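Local coordinates for AimR transcriptional regulator (Bacillus phage phi3T, PDB 5ZVV), which activates transcription of the aimX locus as a homodimer, which seems to favour lysis, until the arbitrium peptide turns it into an inactive monomer, at residues 83-86 against 87-91. Numbering follows the deposited sequence.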
# COMPACT_ATOMS: atom_id res chain seq x y z
N VAL A 83 -3.80 26.76 15.17
CA VAL A 83 -2.81 25.81 14.68
C VAL A 83 -3.29 25.17 13.38
O VAL A 83 -2.50 24.93 12.46
CB VAL A 83 -2.45 24.76 15.75
CG1 VAL A 83 -3.43 23.59 15.77
CG2 VAL A 83 -1.03 24.25 15.52
N GLU A 84 -4.61 24.92 13.27
CA GLU A 84 -5.11 24.34 12.02
C GLU A 84 -5.00 25.33 10.87
O GLU A 84 -4.57 24.96 9.76
CB GLU A 84 -6.55 23.85 12.19
CG GLU A 84 -7.29 23.60 10.87
CD GLU A 84 -6.61 22.56 9.97
OE1 GLU A 84 -5.70 21.84 10.43
OE2 GLU A 84 -6.99 22.48 8.78
N TYR A 85 -5.41 26.58 11.09
CA TYR A 85 -5.30 27.58 10.04
C TYR A 85 -3.85 27.81 9.64
O TYR A 85 -3.53 27.95 8.45
CB TYR A 85 -5.95 28.89 10.49
CG TYR A 85 -6.21 29.87 9.36
CD1 TYR A 85 -7.21 29.64 8.43
CD2 TYR A 85 -5.46 31.03 9.24
CE1 TYR A 85 -7.45 30.53 7.40
CE2 TYR A 85 -5.69 31.93 8.22
CZ TYR A 85 -6.69 31.67 7.30
OH TYR A 85 -6.92 32.57 6.28
N SER A 86 -2.94 27.84 10.62
CA SER A 86 -1.53 28.04 10.31
C SER A 86 -0.99 26.88 9.48
O SER A 86 -0.28 27.10 8.49
CB SER A 86 -0.73 28.20 11.60
OG SER A 86 0.63 28.51 11.32
N ASP A 87 -1.34 25.64 9.84
CA ASP A 87 -0.76 24.50 9.14
C ASP A 87 -1.36 24.33 7.75
O ASP A 87 -0.65 23.93 6.82
CB ASP A 87 -0.95 23.23 9.95
CG ASP A 87 -0.27 22.04 9.31
OD1 ASP A 87 0.97 21.95 9.40
OD2 ASP A 87 -0.97 21.21 8.70
N ILE A 88 -2.65 24.62 7.58
CA ILE A 88 -3.24 24.46 6.25
C ILE A 88 -2.68 25.50 5.29
O ILE A 88 -2.60 25.26 4.08
CB ILE A 88 -4.78 24.51 6.32
CG1 ILE A 88 -5.38 23.89 5.06
CG2 ILE A 88 -5.27 25.94 6.49
CD1 ILE A 88 -6.89 23.81 5.06
N ASN A 89 -2.27 26.66 5.80
CA ASN A 89 -1.60 27.67 4.98
C ASN A 89 -0.12 27.38 4.78
O ASN A 89 0.53 28.10 4.02
CB ASN A 89 -1.76 29.06 5.61
CG ASN A 89 -3.11 29.68 5.34
OD1 ASN A 89 -3.37 30.19 4.25
ND2 ASN A 89 -3.98 29.66 6.34
N GLN A 90 0.42 26.35 5.45
CA GLN A 90 1.84 26.00 5.39
C GLN A 90 2.72 27.12 5.95
O GLN A 90 3.81 27.40 5.44
CB GLN A 90 2.27 25.62 3.97
CG GLN A 90 1.67 24.31 3.48
CD GLN A 90 2.02 24.01 2.03
OE1 GLN A 90 2.69 24.79 1.37
NE2 GLN A 90 1.55 22.87 1.54
N TRP A 91 2.23 27.78 7.00
CA TRP A 91 3.03 28.75 7.75
C TRP A 91 3.83 27.99 8.82
O TRP A 91 3.55 28.05 10.02
CB TRP A 91 2.14 29.82 8.36
CG TRP A 91 1.33 30.58 7.35
CD1 TRP A 91 1.56 30.67 6.01
CD2 TRP A 91 0.16 31.37 7.61
NE1 TRP A 91 0.60 31.47 5.42
CE2 TRP A 91 -0.26 31.91 6.38
CE3 TRP A 91 -0.58 31.67 8.77
CZ2 TRP A 91 -1.39 32.73 6.27
CZ3 TRP A 91 -1.69 32.49 8.65
CH2 TRP A 91 -2.08 33.01 7.41
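Asp87 N donates to Val83 O at 3.0 Å, and this helical bond leads into the closing turn of helix 77-88. The carboxylate of Asp87 swings out to Arg192, which also pairs with Glu84, so one guanidinium group probably offsets the two nearby negative charges. Ile88 repeats the backbone pattern, its N 2.9 Å from Glu84 O, while its CB lies 3.9 Å from Glu84 OE2, a carboxylate oxygen also held by Ser188. Asn89 grips the last turn twice. Its N and ND2 approach Tyr85 O from opposite faces of the carbonyl plane, and the ND2 bond is the shorter at 2.8 Å. With CG beside the backbone N (chi1 -79°), the amide folds back over the Tyr85 ring, and ND2 stands 3.3 Å above the ring plane, over its centre, with the amide steeply inclined to the ring. Gln90, with positive phi (63°), breaks the helix; its N bonds to Asp87 O, and Trp91 N reaches back to Ser86 O at 3.0 Å. These two bonds make a Schellman motif. The indole of Trp91 turns back along the last turn, and Asn89 CB packs against one of its faces. Trp91 CH2 comes 3.9 Å from Tyr85 CE2, the two rings meeting obliquely with planes 84° apart. Trp91 is also the N-cap residue of helix 92-103, so the chain passes almost directly from one helix into the next in this TPR-like fold. Thr95 of that helix hydrogen-bonds both Ser86 OG and Trp91 O. Helix 61-69 packs against Tyr85 and Trp91, with Glu61 taking the tyrosine hydroxyl, while helix 184-203 packs against Glu84 and Ile88.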